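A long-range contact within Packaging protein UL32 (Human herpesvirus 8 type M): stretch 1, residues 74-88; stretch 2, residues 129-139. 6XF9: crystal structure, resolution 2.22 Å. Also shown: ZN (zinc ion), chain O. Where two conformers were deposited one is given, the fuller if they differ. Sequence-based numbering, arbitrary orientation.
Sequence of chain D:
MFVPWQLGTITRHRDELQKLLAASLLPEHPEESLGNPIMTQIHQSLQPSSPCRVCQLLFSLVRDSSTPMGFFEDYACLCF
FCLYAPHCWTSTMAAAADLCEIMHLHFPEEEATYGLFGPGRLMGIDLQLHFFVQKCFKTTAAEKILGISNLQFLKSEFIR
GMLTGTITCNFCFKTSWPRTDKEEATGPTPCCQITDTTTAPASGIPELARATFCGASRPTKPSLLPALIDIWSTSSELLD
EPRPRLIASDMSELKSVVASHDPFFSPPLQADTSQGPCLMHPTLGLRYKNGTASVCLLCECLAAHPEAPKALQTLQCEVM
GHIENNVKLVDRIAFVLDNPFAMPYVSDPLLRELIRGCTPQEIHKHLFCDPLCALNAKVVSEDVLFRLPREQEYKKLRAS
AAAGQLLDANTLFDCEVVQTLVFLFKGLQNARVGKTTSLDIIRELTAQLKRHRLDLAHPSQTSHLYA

Stretch 1, residues 74-88: DYACLCFFCLYAPHC
Stretch 2, residues 129-139: LHFFVQKCFKT

Three phenylalanines of stretch 2 pack against a cysteine-lined helix and the loop that follows it in stretch 1, an almost wholly apolar contact burying 667 Å² in all and tied at one end to a zinc site by a single hydrogen bond. Residues 74-83 continue a regular alpha helix; its axis comes within 9.6 Å of that of helix 129-133, and the N-to-C directions differ by 38°. The second helix widens into a pi-type turn, with Gln 134 N bonded to Leu 129 O at 2.9 Å. Lys 135 then takes positive phi (54/60) and opens a type I turn to Lys 138, closed by Lys 138 N to Lys 135 O at 3.2 Å. CA atoms pair as Cys 79 with Phe 137 (6.6 Å), Cys 82 with Phe 131 (6.3 Å) and His 87 with Phe 132 (6.4 Å).

Phe 131 (chi1 m, -72°) is a knob set among Tyr 75, Leu 78, Cys 79 and Cys 82, four residues spanning two helical turns. Its CZ lies 3.8 Å from Leu 78 CD2, its CE1 4.0 Å from Tyr 75 CE1, and its CD1 3.8 Å from Cys 82 SG. Cys 82 (m) points toward stretch 2, so its polarizable sulfur also meets a second ring, SG to Phe 132 CZ being 3.9 Å; both sulfur-aromatic approaches are oblique.

Phe 137, with chi1 p (56°), lays one ring face against Cys 79 (m), whose CB stands 3.9 Å from the ring centroid in a CH-pi contact. Leu 83 (t, p) covers the ring edge, CB to Phe 137 CE1 at 4.0 Å.

Beyond the helix, the loop wraps Phe 132 (m, -65°): Ala 85 CB meets the ring edge at CE1, 4.1 Å away, and Pro 86 O approaches Phe 132 CE1 to 3.5 Å. The His 87 ring (chi1 -91°, chi2 96°) lies obliquely to that of Phe 132, planes at 53° and centroids 6.0 Å apart. Phe 132 O accepts a hydrogen bond from Lys 135 NZ at 2.7 Å; the lysine chain (m, t, t, p) runs out nearly straight to this carbonyl, three residues earlier, and turns only at chi4.

At the other end Tyr 75 (t, 171°) reaches across, and His 130 NE2 donates to Tyr 75 OH at 3.0 Å, each ring meeting the other's polar atom near its plane. His 130 (t, 177°) is held by its other nitrogen: ND1 binds zinc at 2.0 Å, Cys 136 SG (m) binds it at 2.3 Å, and two ligands come from elsewhere in the structure.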

# COMPACT_ATOMS: atom_id res chain seq x y z
N ASP D 74 -29.52 -48.44 -5.87
CA ASP D 74 -28.84 -48.62 -4.59
C ASP D 74 -27.69 -47.65 -4.45
O ASP D 74 -27.44 -47.13 -3.36
CB ASP D 74 -28.34 -50.06 -4.42
CG ASP D 74 -29.48 -51.07 -4.30
OD1 ASP D 74 -30.41 -50.85 -3.48
OD2 ASP D 74 -29.40 -52.11 -4.99
N TYR D 75 -26.96 -47.40 -5.54
CA TYR D 75 -25.92 -46.38 -5.51
C TYR D 75 -26.53 -45.01 -5.22
O TYR D 75 -25.97 -44.23 -4.45
CB TYR D 75 -25.13 -46.39 -6.81
CG TYR D 75 -24.16 -45.25 -6.99
CD1 TYR D 75 -23.07 -45.07 -6.14
CD2 TYR D 75 -24.33 -44.36 -8.04
CE1 TYR D 75 -22.18 -43.99 -6.33
CE2 TYR D 75 -23.46 -43.30 -8.23
CZ TYR D 75 -22.39 -43.11 -7.38
OH TYR D 75 -21.55 -42.02 -7.63
N ALA D 76 -27.68 -44.72 -5.82
CA ALA D 76 -28.33 -43.43 -5.57
C ALA D 76 -28.82 -43.30 -4.14
O ALA D 76 -28.98 -42.17 -3.66
CB ALA D 76 -29.49 -43.22 -6.54
N CYS D 77 -29.10 -44.40 -3.44
CA CYS D 77 -29.44 -44.27 -2.02
C CYS D 77 -28.23 -43.90 -1.19
O CYS D 77 -28.31 -43.05 -0.30
CB CYS D 77 -30.04 -45.56 -1.47
SG CYS D 77 -31.72 -45.70 -1.86
N LEU D 78 -27.11 -44.58 -1.45
CA LEU D 78 -25.85 -44.22 -0.80
C LEU D 78 -25.54 -42.75 -1.00
O LEU D 78 -25.24 -42.02 -0.04
CB LEU D 78 -24.72 -45.07 -1.36
CG LEU D 78 -23.36 -44.72 -0.80
CD1 LEU D 78 -23.39 -44.74 0.71
CD2 LEU D 78 -22.30 -45.63 -1.38
N CYS D 79 -25.65 -42.27 -2.24
CA CYS D 79 -25.42 -40.86 -2.51
C CYS D 79 -26.36 -39.97 -1.68
O CYS D 79 -25.91 -39.02 -1.03
CB CYS D 79 -25.57 -40.59 -4.00
SG CYS D 79 -24.25 -41.38 -4.94
N PHE D 80 -27.65 -40.28 -1.64
CA PHE D 80 -28.57 -39.45 -0.87
C PHE D 80 -28.15 -39.38 0.59
O PHE D 80 -28.24 -38.32 1.22
CB PHE D 80 -29.99 -39.98 -1.00
CG PHE D 80 -31.03 -39.12 -0.35
CD1 PHE D 80 -31.56 -38.03 -1.01
CD2 PHE D 80 -31.51 -39.43 0.90
CE1 PHE D 80 -32.53 -37.24 -0.41
CE2 PHE D 80 -32.49 -38.65 1.50
CZ PHE D 80 -33.00 -37.55 0.85
N PHE D 81 -27.71 -40.50 1.15
CA PHE D 81 -27.31 -40.52 2.55
C PHE D 81 -26.09 -39.65 2.78
O PHE D 81 -26.02 -38.89 3.75
CB PHE D 81 -27.03 -41.96 3.00
CG PHE D 81 -28.24 -42.67 3.55
CD1 PHE D 81 -29.40 -42.77 2.81
CD2 PHE D 81 -28.18 -43.29 4.79
CE1 PHE D 81 -30.51 -43.41 3.32
CE2 PHE D 81 -29.29 -43.95 5.30
CZ PHE D 81 -30.45 -44.01 4.55
N CYS D 82 -25.10 -39.75 1.89
CA CYS D 82 -23.90 -38.94 2.03
C CYS D 82 -24.23 -37.46 1.99
O CYS D 82 -23.72 -36.68 2.80
CB CYS D 82 -22.93 -39.30 0.91
SG CYS D 82 -22.22 -40.95 1.06
N LEU D 83 -25.10 -37.06 1.07
CA LEU D 83 -25.55 -35.68 0.95
C LEU D 83 -26.10 -35.15 2.27
O LEU D 83 -26.01 -33.95 2.54
CB LEU D 83 -26.60 -35.61 -0.15
CG LEU D 83 -27.11 -34.25 -0.59
CD1 LEU D 83 -25.91 -33.43 -0.98
CD2 LEU D 83 -28.08 -34.41 -1.75
N TYR D 84 -26.68 -36.03 3.09
CA TYR D 84 -27.28 -35.66 4.36
C TYR D 84 -26.47 -36.19 5.54
O TYR D 84 -26.99 -36.37 6.63
CB TYR D 84 -28.73 -36.13 4.43
CG TYR D 84 -29.61 -35.29 3.56
CD1 TYR D 84 -29.73 -35.55 2.23
CD2 TYR D 84 -30.26 -34.19 4.07
CE1 TYR D 84 -30.52 -34.74 1.42
CE2 TYR D 84 -31.04 -33.39 3.27
CZ TYR D 84 -31.16 -33.67 1.96
OH TYR D 84 -31.93 -32.87 1.15
N ALA D 85 -25.18 -36.41 5.32
CA ALA D 85 -24.29 -36.89 6.36
C ALA D 85 -23.15 -35.90 6.58
O ALA D 85 -22.71 -35.23 5.65
CB ALA D 85 -23.71 -38.26 5.98
N PRO D 86 -22.66 -35.77 7.82
CA PRO D 86 -21.53 -34.89 8.08
C PRO D 86 -20.26 -35.43 7.47
O PRO D 86 -20.19 -36.57 7.00
CB PRO D 86 -21.42 -34.86 9.60
CG PRO D 86 -22.09 -36.13 10.05
CD PRO D 86 -23.18 -36.39 9.06
N HIS D 87 -19.29 -34.56 7.36
CA HIS D 87 -17.90 -34.91 6.96
C HIS D 87 -16.96 -35.43 8.20
O HIS D 87 -16.50 -34.77 9.17
CB HIS D 87 -17.15 -33.64 6.67
CG HIS D 87 -17.20 -33.17 5.27
ND1 HIS D 87 -18.10 -32.22 4.84
CD2 HIS D 87 -16.37 -33.40 4.23
CE1 HIS D 87 -17.87 -31.94 3.57
NE2 HIS D 87 -16.83 -32.65 3.18
N CYS D 88 -16.76 -36.71 8.21
CA CYS D 88 -16.00 -37.22 9.35
C CYS D 88 -15.48 -38.61 9.03
O CYS D 88 -15.60 -39.09 7.89
CB CYS D 88 -16.87 -37.20 10.60
SG CYS D 88 -18.46 -37.96 10.39
N LEU D 129 -13.17 -37.54 -1.26
CA LEU D 129 -13.26 -36.62 -2.39
C LEU D 129 -14.53 -36.86 -3.19
O LEU D 129 -15.20 -35.91 -3.62
CB LEU D 129 -12.01 -36.76 -3.28
CG LEU D 129 -10.72 -36.08 -2.81
CD1 LEU D 129 -9.53 -36.47 -3.68
CD2 LEU D 129 -10.90 -34.56 -2.86
N HIS D 130 -14.88 -38.14 -3.42
CA HIS D 130 -16.03 -38.44 -4.27
C HIS D 130 -17.35 -38.17 -3.56
O HIS D 130 -18.25 -37.53 -4.11
CB HIS D 130 -15.97 -39.88 -4.77
CG HIS D 130 -17.15 -40.28 -5.59
ND1 HIS D 130 -17.27 -39.95 -6.92
CD2 HIS D 130 -18.26 -40.99 -5.28
CE1 HIS D 130 -18.41 -40.43 -7.39
NE2 HIS D 130 -19.03 -41.06 -6.41
N PHE D 131 -17.49 -38.64 -2.33
CA PHE D 131 -18.78 -38.58 -1.67
C PHE D 131 -19.00 -37.34 -0.82
O PHE D 131 -20.16 -37.01 -0.53
CB PHE D 131 -18.98 -39.82 -0.79
CG PHE D 131 -19.22 -41.08 -1.58
CD1 PHE D 131 -20.41 -41.27 -2.24
CD2 PHE D 131 -18.25 -42.06 -1.66
CE1 PHE D 131 -20.64 -42.41 -2.97
CE2 PHE D 131 -18.47 -43.20 -2.39
CZ PHE D 131 -19.67 -43.37 -3.05
N PHE D 132 -17.94 -36.65 -0.39
CA PHE D 132 -18.13 -35.57 0.58
C PHE D 132 -17.52 -34.23 0.20
O PHE D 132 -18.20 -33.21 0.24
CB PHE D 132 -17.60 -36.02 1.94
CG PHE D 132 -18.35 -37.16 2.51
CD1 PHE D 132 -19.51 -36.94 3.23
CD2 PHE D 132 -17.93 -38.46 2.29
CE1 PHE D 132 -20.23 -38.00 3.77
CE2 PHE D 132 -18.64 -39.52 2.83
CZ PHE D 132 -19.80 -39.29 3.56
N VAL D 133 -16.25 -34.21 -0.20
CA VAL D 133 -15.65 -32.93 -0.55
C VAL D 133 -16.20 -32.44 -1.87
O VAL D 133 -16.82 -31.36 -1.95
CB VAL D 133 -14.11 -33.04 -0.59
CG1 VAL D 133 -13.51 -31.68 -0.92
CG2 VAL D 133 -13.57 -33.58 0.70
N GLN D 134 -16.04 -33.24 -2.94
CA GLN D 134 -16.42 -32.78 -4.27
C GLN D 134 -17.86 -33.13 -4.65
O GLN D 134 -18.44 -32.42 -5.49
CB GLN D 134 -15.48 -33.36 -5.33
CG GLN D 134 -13.99 -33.32 -4.98
CD GLN D 134 -13.36 -31.93 -5.01
OE1 GLN D 134 -14.04 -30.91 -4.85
NE2 GLN D 134 -12.05 -31.88 -5.21
N LYS D 135 -18.44 -34.16 -4.03
CA LYS D 135 -19.83 -34.59 -4.31
C LYS D 135 -20.12 -34.87 -5.79
O LYS D 135 -20.99 -34.23 -6.38
CB LYS D 135 -20.82 -33.55 -3.77
CG LYS D 135 -20.74 -33.34 -2.27
CD LYS D 135 -21.78 -32.34 -1.79
CE LYS D 135 -21.70 -32.12 -0.29
NZ LYS D 135 -20.37 -31.60 0.13
N CYS D 136 -19.39 -35.81 -6.38
CA CYS D 136 -19.50 -36.06 -7.82
C CYS D 136 -20.91 -36.42 -8.24
O CYS D 136 -21.24 -36.27 -9.42
CB CYS D 136 -18.57 -37.18 -8.27
SG CYS D 136 -16.84 -36.92 -7.85
N PHE D 137 -21.76 -36.87 -7.30
CA PHE D 137 -23.09 -37.40 -7.61
C PHE D 137 -24.17 -36.35 -7.74
O PHE D 137 -25.25 -36.67 -8.25
CB PHE D 137 -23.52 -38.40 -6.54
CG PHE D 137 -23.50 -37.84 -5.15
CD1 PHE D 137 -24.53 -37.02 -4.69
CD2 PHE D 137 -22.44 -38.13 -4.29
CE1 PHE D 137 -24.52 -36.50 -3.41
CE2 PHE D 137 -22.41 -37.61 -3.00
CZ PHE D 137 -23.45 -36.79 -2.56
N LYS D 138 -23.94 -35.13 -7.26
CA LYS D 138 -24.95 -34.08 -7.35
C LYS D 138 -25.28 -33.83 -8.81
O LYS D 138 -24.40 -33.89 -9.68
CB LYS D 138 -24.44 -32.78 -6.69
CG LYS D 138 -24.60 -32.73 -5.18
CD LYS D 138 -23.94 -31.47 -4.62
CE LYS D 138 -24.80 -30.24 -4.91
NZ LYS D 138 -24.34 -29.00 -4.22
N THR D 139 -26.56 -33.61 -9.12
CA THR D 139 -26.92 -33.26 -10.49
C THR D 139 -26.68 -31.76 -10.66
O THR D 139 -27.31 -30.95 -9.97
CB THR D 139 -28.36 -33.62 -10.81
OG1 THR D 139 -29.21 -32.75 -10.09
CG2 THR D 139 -28.64 -35.06 -10.32
ZN ZN O . -16.02 -39.02 -8.26